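Local coordinates for arsenate reductase (arsC) (Archaeoglobus fulgidus, PDB 1Y1L), which probably reduces arsenate to arsenite in arsenic detoxification, using the low molecular weight phosphotyrosine phosphatase fold, at residues W94-P99 and E115-K120; S13-A18 and R109-I114. All coordinates share one frame; numbering follows the deposited sequence.

Contact 1. Residues W94-P99 and E115-K120. With CD (cadmium ion), chain H.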
ATOM      1  N   TRP A  94       0.119  -9.218 -10.554  1.00 33.66           N
ATOM      2  CA  TRP A  94      -0.071 -10.564 -11.070  1.00 30.36           C
ATOM      3  C   TRP A  94       0.672 -11.540 -10.200  1.00 34.49           C
ATOM      4  O   TRP A  94       1.890 -11.463 -10.086  1.00 37.83           O
ATOM      5  CB  TRP A  94       0.472 -10.689 -12.485  1.00 24.50           C
ATOM      6  CG  TRP A  94      -0.293  -9.939 -13.495  1.00 24.05           C
ATOM      7  CD1 TRP A  94      -1.412  -9.192 -13.293  1.00 19.98           C
ATOM      8  CD2 TRP A  94       0.025  -9.822 -14.885  1.00 20.52           C
ATOM      9  NE1 TRP A  94      -1.803  -8.607 -14.467  1.00 22.54           N
ATOM     10  CE2 TRP A  94      -0.935  -8.974 -15.461  1.00 14.04           C
ATOM     11  CE3 TRP A  94       1.037 -10.351 -15.696  1.00 14.08           C
ATOM     12  CZ2 TRP A  94      -0.917  -8.635 -16.806  1.00  8.03           C
ATOM     13  CZ3 TRP A  94       1.057 -10.016 -17.028  1.00 21.48           C
ATOM     14  CH2 TRP A  94       0.087  -9.164 -17.572  1.00 19.58           C
ATOM     15  N   HIS A  95      -0.055 -12.445  -9.566  1.00 38.57           N
ATOM     16  CA  HIS A  95       0.591 -13.448  -8.736  1.00 40.12           C
ATOM     17  C   HIS A  95       1.004 -14.600  -9.655  1.00 39.42           C
ATOM     18  O   HIS A  95       0.171 -15.380 -10.123  1.00 38.12           O
ATOM     19  CB  HIS A  95      -0.364 -13.904  -7.638  1.00 48.38           C
ATOM     20  CG  HIS A  95      -0.822 -12.790  -6.747  1.00 56.15           C
ATOM     21  ND1 HIS A  95       0.020 -12.146  -5.863  1.00 65.69           N
ATOM     22  CD2 HIS A  95      -2.034 -12.204  -6.602  1.00 60.57           C
ATOM     23  CE1 HIS A  95      -0.654 -11.217  -5.209  1.00 66.99           C
ATOM     24  NE2 HIS A  95      -1.904 -11.232  -5.639  1.00 65.80           N
ATOM     25  N   ILE A  96       2.294 -14.649  -9.967  1.00 37.62           N
ATOM     26  CA  ILE A  96       2.837 -15.661 -10.856  1.00 27.63           C
ATOM     27  C   ILE A  96       3.984 -16.440 -10.219  1.00 27.85           C
ATOM     28  O   ILE A  96       4.948 -15.863  -9.700  1.00 27.88           O
ATOM     29  CB  ILE A  96       3.328 -15.016 -12.162  1.00 29.29           C
ATOM     30  CG1 ILE A  96       2.162 -14.306 -12.857  1.00 34.08           C
ATOM     31  CG2 ILE A  96       3.929 -16.062 -13.075  1.00 36.74           C
ATOM     32  CD1 ILE A  96       2.544 -13.558 -14.109  1.00 42.51           C
ATOM     33  N   GLU A  97       3.860 -17.763 -10.283  1.00 29.67           N
ATOM     34  CA  GLU A  97       4.839 -18.704  -9.745  1.00 29.74           C
ATOM     35  C   GLU A  97       6.230 -18.367 -10.220  1.00 26.91           C
ATOM     36  O   GLU A  97       6.449 -18.162 -11.403  1.00 31.07           O
ATOM     37  CB  GLU A  97       4.472 -20.117 -10.198  1.00 34.88           C
ATOM     38  CG  GLU A  97       5.498 -21.197  -9.899  1.00 43.67           C
ATOM     39  CD  GLU A  97       4.995 -22.585 -10.257  1.00 49.32           C
ATOM     40  OE1 GLU A  97       5.361 -23.547  -9.552  1.00 57.42           O
ATOM     41  OE2 GLU A  97       4.234 -22.714 -11.239  1.00 49.84           O
ATOM     42  N   ASN A  98       7.165 -18.312  -9.288  1.00 27.49           N
ATOM     43  CA  ASN A  98       8.547 -17.995  -9.602  1.00 30.89           C
ATOM     44  C   ASN A  98       9.198 -19.245 -10.194  1.00 34.13           C
ATOM     45  O   ASN A  98       9.416 -20.223  -9.475  1.00 41.97           O
ATOM     46  CB  ASN A  98       9.254 -17.590  -8.316  1.00 30.24           C
ATOM     47  CG  ASN A  98      10.564 -16.929  -8.569  1.00 39.37           C
ATOM     48  OD1 ASN A  98      11.038 -16.864  -9.704  1.00 44.13           O
ATOM     49  ND2 ASN A  98      11.163 -16.402  -7.514  1.00 36.58           N
ATOM     50  N   PRO A  99       9.505 -19.245 -11.512  1.00 34.29           N
ATOM     51  CA  PRO A  99      10.123 -20.413 -12.149  1.00 31.33           C
ATOM     52  C   PRO A  99      11.575 -20.651 -11.767  1.00 32.64           C
ATOM     53  O   PRO A  99      12.069 -21.769 -11.889  1.00 35.66           O
ATOM     54  CB  PRO A  99       9.989 -20.091 -13.633  1.00 20.83           C
ATOM     55  CG  PRO A  99      10.206 -18.646 -13.658  1.00 27.65           C
ATOM     56  CD  PRO A  99       9.334 -18.167 -12.505  1.00 30.36           C
ATOM     57  N   GLU A 115       1.340 -15.496 -20.789  1.00 29.41           N
ATOM     58  CA  GLU A 115       0.778 -15.340 -22.126  1.00 32.11           C
ATOM     59  C   GLU A 115      -0.730 -15.191 -22.088  1.00 34.85           C
ATOM     60  O   GLU A 115      -1.290 -14.393 -22.822  1.00 35.81           O
ATOM     61  CB  GLU A 115       1.166 -16.532 -23.010  1.00 30.32           C
ATOM     62  CG  GLU A 115       0.881 -16.322 -24.496  1.00 40.18           C
ATOM     63  CD  GLU A 115       1.429 -17.429 -25.380  1.00 46.28           C
ATOM     64  OE1 GLU A 115       1.349 -18.606 -24.978  1.00 55.80           O
ATOM     65  OE2 GLU A 115       1.934 -17.129 -26.482  1.00 43.90           O
ATOM     66  N   GLU A 116      -1.386 -16.015 -21.283  1.00 38.60           N
ATOM     67  CA  GLU A 116      -2.834 -15.961 -21.141  1.00 44.34           C
ATOM     68  C   GLU A 116      -3.211 -14.605 -20.567  1.00 44.82           C
ATOM     69  O   GLU A 116      -4.254 -14.045 -20.902  1.00 48.64           O
ATOM     70  CB  GLU A 116      -3.308 -17.048 -20.178  1.00 50.07           C
ATOM     71  CG  GLU A 116      -4.796 -16.989 -19.861  1.00 63.37           C
ATOM     72  CD  GLU A 116      -5.109 -17.334 -18.406  1.00 78.50           C
ATOM     73  OE1 GLU A 116      -5.164 -18.533 -18.071  1.00 88.79           O
ATOM     74  OE2 GLU A 116      -5.305 -16.407 -17.589  1.00 76.22           O
ATOM     75  N   ARG A 117      -2.373 -14.112 -19.664  1.00 44.44           N
ATOM     76  CA  ARG A 117      -2.612 -12.837 -19.017  1.00 45.80           C
ATOM     77  C   ARG A 117      -2.281 -11.665 -19.918  1.00 46.68           C
ATOM     78  O   ARG A 117      -3.003 -10.672 -19.915  1.00 49.44           O
ATOM     79  CB  ARG A 117      -1.853 -12.747 -17.684  1.00 47.81           C
ATOM     80  CG  ARG A 117      -2.356 -13.758 -16.654  1.00 52.70           C
ATOM     81  CD  ARG A 117      -1.638 -13.692 -15.319  1.00 59.39           C
ATOM     82  NE  ARG A 117      -2.296 -12.794 -14.369  1.00 70.08           N
ATOM     83  CZ  ARG A 117      -2.381 -13.018 -13.057  1.00 71.08           C
ATOM     84  NH1 ARG A 117      -2.993 -12.138 -12.278  1.00 70.18           N
ATOM     85  NH2 ARG A 117      -1.865 -14.119 -12.520  1.00 68.29           N
ATOM     86  N   VAL A 118      -1.186 -11.752 -20.667  1.00 44.17           N
ATOM     87  CA  VAL A 118      -0.822 -10.663 -21.563  1.00 43.39           C
ATOM     88  C   VAL A 118      -1.870 -10.547 -22.662  1.00 44.83           C
ATOM     89  O   VAL A 118      -2.322  -9.456 -22.978  1.00 43.50           O
ATOM     90  CB  VAL A 118       0.579 -10.859 -22.180  1.00 43.20           C
ATOM     91  CG1 VAL A 118       0.823  -9.833 -23.267  1.00 38.60           C
ATOM     92  CG2 VAL A 118       1.648 -10.702 -21.107  1.00 47.01           C
ATOM     93  N   LYS A 119      -2.250 -11.685 -23.230  1.00 49.58           N
ATOM     94  CA  LYS A 119      -3.256 -11.757 -24.287  1.00 49.78           C
ATOM     95  C   LYS A 119      -4.520 -11.048 -23.827  1.00 46.49           C
ATOM     96  O   LYS A 119      -5.061 -10.199 -24.534  1.00 46.75           O
ATOM     97  CB  LYS A 119      -3.554 -13.228 -24.593  1.00 53.36           C
ATOM     98  CG  LYS A 119      -4.632 -13.506 -25.620  1.00 51.95           C
ATOM     99  CD  LYS A 119      -4.620 -14.985 -25.969  1.00 51.92           C
ATOM    100  CE  LYS A 119      -5.769 -15.364 -26.881  1.00 56.74           C
ATOM    101  NZ  LYS A 119      -7.092 -15.236 -26.194  1.00 58.43           N
ATOM    102  N   LYS A 120      -4.985 -11.422 -22.642  1.00 45.51           N
ATOM    103  CA  LYS A 120      -6.173 -10.835 -22.046  1.00 48.19           C
ATOM    104  C   LYS A 120      -5.963  -9.321 -21.827  1.00 48.94           C
ATOM    105  O   LYS A 120      -6.801  -8.502 -22.226  1.00 48.38           O
ATOM    106  CB  LYS A 120      -6.459 -11.551 -20.724  1.00 50.51           C
ATOM    107  CG  LYS A 120      -7.730 -11.126 -20.033  1.00 64.23           C
ATOM    108  CD  LYS A 120      -7.849 -11.761 -18.651  1.00 76.04           C
ATOM    109  CE  LYS A 120      -8.972 -11.109 -17.841  1.00 80.25           C
ATOM    110  NZ  LYS A 120      -9.072 -11.649 -16.457  1.00 83.14           N
TER
HETATM  111 CD    CD H 127      -2.434 -10.093  -3.607  1.00  2.58          CD
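R117 reaches from its helix to the end of a strand and lays its guanidinium flat on the indole of W94. The two planes are 25° apart and their centres lie 4.2 Å from each other. The stack is offset: the middle of the guanidinium lies over W94 CB, not over a ring centre. R117 CZ sits 4.2 Å from the centroid of the five-membered ring of W94, 32° off the normal, in an off-centre cation-pi contact. R117 NE passes above the ring near W94 CG, and R117 NH1 comes within 3.5 Å of W94 CD1. The root of the same side chain lies over the other ring: R117 CB stands above the six-membered ring of W94, 4.0 Å from its centroid, in a CH-pi contact. Its chain runs straight through chi2 and bends at chi3 (92°), which turns the planar end onto the indole. R117 NH2 ends 3.4 Å from H95 O and 4.0 Å from I96 CG1. V118 meets the indole with CG2 at the ring edge, 4.2 Å from W94 CH2.

H95 NE2 binds a cadmium ion at 2.4 Å, and D88 OD2 of a second subunit is among the other ligands, so this metal bridges two chains. H95 ND1 is hydrogen-bonded to E78 O, which helps fix the imidazole.

W94 lies near the end of strand 91-95, outermost in the parallel sheet of this chain, and is paired through its backbone with T75 of strand 73-77. Its indole also touches V74 on that strand and L121 of helix 106-121; V118 touches F20 of helix 12-21.

Contact 2. Residues S13-A18 and R109-I114; sequences SVMAEA and RVLAEI
M15 has the most surface buried here, followed by I114 and L111. M15 leaves helix 12-21 pointing at helix 106-121, with CG anti to its own carbonyl carbon (chi1 -71°). Chi1 and an extended chi2 carry the sulfur over to L111, and the bend at chi3 sets the terminal methyl against it. M15 CE is 3.7 Å from L111 CD1 and equally close to L111 CB. The two side chains cross at about a right angle. L111 sets off obliquely: CG is anti to the backbone N (chi1 179°), and chi2 then turns the CD1 methyl toward M15. M15 SD also approaches V110 CG1, at 4.3 Å.

I114 points straight at the other helix and uses both branches. The long branch ends at CD1, 3.8 Å from M15 CB. The short branch places CG2 on A16, 3.5 Å from A16 CB and close to A16 CA as well. The small alanine lets this methyl come down near the helix backbone, and here the two backbones are nearest between the segments, with A16 CA 5.9 Å from I114 CA.

The two helices belong to the low molecular weight phosphotyrosine phosphatase fold, a three-layer alpha/beta/alpha fold built on a four-stranded parallel sheet. Helix 12-21 follows the loop after strand 2-6, the phosphate-binding loop in this family, and helix 106-121 is the last of the chain. Their segment axes approach to 9.6 Å and cross at -46°. No hydrogen bond joins residues 13-18 to 109-114.

A16 also touches F4 of strand 2-6. M15 reaches V44 and L47 of helix 42-49, a third helix at this junction, and L111 is in contact with L19 and R51.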
ATOM      1  N   SER A  13       9.496 -11.056 -15.861  1.00 29.26           N
ATOM      2  CA  SER A  13       9.484  -9.670 -16.274  1.00 28.32           C
ATOM      3  C   SER A  13       9.747  -9.635 -17.755  1.00 26.99           C
ATOM      4  O   SER A  13       8.969  -9.097 -18.540  1.00 24.84           O
ATOM      5  CB  SER A  13      10.605  -8.943 -15.547  1.00 34.80           C
ATOM      6  OG  SER A  13      10.753  -9.466 -14.233  1.00 38.81           O
ATOM      7  N   VAL A  14      10.824 -10.297 -18.126  1.00 27.41           N
ATOM      8  CA  VAL A  14      11.247 -10.363 -19.505  1.00 32.41           C
ATOM      9  C   VAL A  14      10.280 -11.115 -20.409  1.00 28.44           C
ATOM     10  O   VAL A  14      10.174 -10.798 -21.582  1.00 29.53           O
ATOM     11  CB  VAL A  14      12.624 -11.022 -19.614  1.00 38.33           C
ATOM     12  CG1 VAL A  14      13.113 -10.958 -21.048  1.00 43.31           C
ATOM     13  CG2 VAL A  14      13.609 -10.355 -18.650  1.00 35.81           C
ATOM     14  N   MET A  15       9.642 -12.156 -19.893  1.00 25.63           N
ATOM     15  CA  MET A  15       8.713 -12.919 -20.709  1.00 25.46           C
ATOM     16  C   MET A  15       7.521 -12.068 -21.098  1.00 24.66           C
ATOM     17  O   MET A  15       7.199 -11.956 -22.282  1.00 28.69           O
ATOM     18  CB  MET A  15       8.223 -14.183 -19.985  1.00 31.14           C
ATOM     19  CG  MET A  15       9.266 -15.290 -19.836  1.00 31.69           C
ATOM     20  SD  MET A  15       8.666 -16.728 -18.898  1.00 43.30           S
ATOM     21  CE  MET A  15       9.484 -18.077 -19.716  1.00 46.80           C
ATOM     22  N   ALA A  16       6.851 -11.494 -20.100  1.00 22.15           N
ATOM     23  CA  ALA A  16       5.675 -10.665 -20.340  1.00 22.97           C
ATOM     24  C   ALA A  16       5.946  -9.564 -21.367  1.00 23.40           C
ATOM     25  O   ALA A  16       5.109  -9.305 -22.242  1.00 16.54           O
ATOM     26  CB  ALA A  16       5.179 -10.079 -19.045  1.00 19.44           C
ATOM     27  N   GLU A  17       7.111  -8.925 -21.251  1.00 26.09           N
ATOM     28  CA  GLU A  17       7.498  -7.868 -22.173  1.00 26.31           C
ATOM     29  C   GLU A  17       7.443  -8.356 -23.615  1.00 28.07           C
ATOM     30  O   GLU A  17       6.650  -7.865 -24.414  1.00 29.32           O
ATOM     31  CB  GLU A  17       8.899  -7.363 -21.838  1.00 19.14           C
ATOM     32  CG  GLU A  17       9.480  -6.430 -22.862  1.00 28.68           C
ATOM     33  CD  GLU A  17      10.850  -5.886 -22.459  1.00 41.86           C
ATOM     34  OE1 GLU A  17      11.236  -4.800 -22.959  1.00 48.33           O
ATOM     35  OE2 GLU A  17      11.551  -6.539 -21.646  1.00 45.32           O
ATOM     36  N   ALA A  18       8.276  -9.348 -23.923  1.00 32.64           N
ATOM     37  CA  ALA A  18       8.381  -9.933 -25.259  1.00 39.08           C
ATOM     38  C   ALA A  18       7.049 -10.416 -25.829  1.00 42.54           C
ATOM     39  O   ALA A  18       6.783 -10.245 -27.021  1.00 46.93           O
ATOM     40  CB  ALA A  18       9.395 -11.063 -25.251  1.00 38.14           C
ATOM     41  N   ARG A 109       5.325 -23.534 -18.241  1.00 30.88           N
ATOM     42  CA  ARG A 109       4.039 -23.335 -17.585  1.00 36.77           C
ATOM     43  C   ARG A 109       3.905 -21.855 -17.195  1.00 39.32           C
ATOM     44  O   ARG A 109       2.837 -21.253 -17.357  1.00 46.88           O
ATOM     45  CB  ARG A 109       3.937 -24.232 -16.350  1.00 39.98           C
ATOM     46  CG  ARG A 109       2.559 -24.303 -15.719  1.00 46.33           C
ATOM     47  CD  ARG A 109       2.572 -23.670 -14.337  1.00 57.35           C
ATOM     48  NE  ARG A 109       1.786 -24.463 -13.396  1.00 64.75           N
ATOM     49  CZ  ARG A 109       2.304 -25.225 -12.433  1.00 67.03           C
ATOM     50  NH1 ARG A 109       1.494 -25.916 -11.640  1.00 68.59           N
ATOM     51  NH2 ARG A 109       3.624 -25.281 -12.242  1.00 60.99           N
ATOM     52  N   VAL A 110       4.981 -21.286 -16.656  1.00 35.94           N
ATOM     53  CA  VAL A 110       5.003 -19.879 -16.266  1.00 29.81           C
ATOM     54  C   VAL A 110       4.831 -19.019 -17.506  1.00 32.43           C
ATOM     55  O   VAL A 110       4.146 -18.004 -17.472  1.00 36.32           O
ATOM     56  CB  VAL A 110       6.330 -19.514 -15.578  1.00 27.65           C
ATOM     57  CG1 VAL A 110       6.489 -18.012 -15.469  1.00 30.83           C
ATOM     58  CG2 VAL A 110       6.383 -20.151 -14.210  1.00 31.76           C
ATOM     59  N   LEU A 111       5.457 -19.431 -18.598  1.00 31.53           N
ATOM     60  CA  LEU A 111       5.368 -18.696 -19.847  1.00 33.55           C
ATOM     61  C   LEU A 111       3.930 -18.615 -20.324  1.00 35.63           C
ATOM     62  O   LEU A 111       3.478 -17.562 -20.771  1.00 32.81           O
ATOM     63  CB  LEU A 111       6.210 -19.381 -20.923  1.00 34.44           C
ATOM     64  CG  LEU A 111       6.183 -18.710 -22.292  1.00 32.56           C
ATOM     65  CD1 LEU A 111       6.789 -17.338 -22.155  1.00 41.00           C
ATOM     66  CD2 LEU A 111       6.959 -19.521 -23.311  1.00 35.43           C
ATOM     67  N   ALA A 112       3.232 -19.746 -20.267  1.00 35.72           N
ATOM     68  CA  ALA A 112       1.856 -19.820 -20.713  1.00 37.10           C
ATOM     69  C   ALA A 112       0.939 -18.918 -19.921  1.00 41.08           C
ATOM     70  O   ALA A 112       0.107 -18.239 -20.515  1.00 42.49           O
ATOM     71  CB  ALA A 112       1.356 -21.236 -20.662  1.00 36.11           C
ATOM     72  N   GLU A 113       1.051 -18.935 -18.591  1.00 40.82           N
ATOM     73  CA  GLU A 113       0.202 -18.094 -17.746  1.00 37.98           C
ATOM     74  C   GLU A 113       0.396 -16.645 -18.080  1.00 35.70           C
ATOM     75  O   GLU A 113      -0.562 -15.894 -18.186  1.00 34.81           O
ATOM     76  CB  GLU A 113       0.509 -18.297 -16.275  1.00 45.37           C
ATOM     77  CG  GLU A 113      -0.156 -19.511 -15.680  1.00 55.53           C
ATOM     78  CD  GLU A 113      -0.274 -19.414 -14.173  1.00 65.70           C
ATOM     79  OE1 GLU A 113      -0.940 -18.466 -13.691  1.00 68.99           O
ATOM     80  OE2 GLU A 113       0.296 -20.284 -13.474  1.00 70.40           O
ATOM     81  N   ILE A 114       1.652 -16.241 -18.175  1.00 31.66           N
ATOM     82  CA  ILE A 114       1.979 -14.875 -18.529  1.00 28.80           C
ATOM     83  C   ILE A 114       1.335 -14.528 -19.874  1.00 26.17           C
ATOM     84  O   ILE A 114       0.842 -13.425 -20.065  1.00 21.48           O
ATOM     85  CB  ILE A 114       3.495 -14.705 -18.636  1.00 29.69           C
ATOM     86  CG1 ILE A 114       4.145 -14.968 -17.279  1.00 24.52           C
ATOM     87  CG2 ILE A 114       3.836 -13.309 -19.119  1.00 24.72           C
ATOM     88  CD1 ILE A 114       5.637 -14.722 -17.275  1.00 19.67           C
TER

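In the fold
Strand 2-6 leads into helix 12-21, which supplies the first half of contact 2. The chain then builds strands 29-33 and 73-77 before strand 91-95 opens contact 1. Helix 106-121 closes both: residues 109-114 return to residues 13-18 over a loop of 90 residues, and residues 115-120 return to 94-99 over only 15. The segments alternate along the chain, so the two closures cross and neither nests in the other. They touch directly through I96 against I114, P99 against V110, and a salt bridge from E97 to R109. Successive turns of the last helix thus tie strand 91-95, outermost in the sheet of this chain, to helix 12-21.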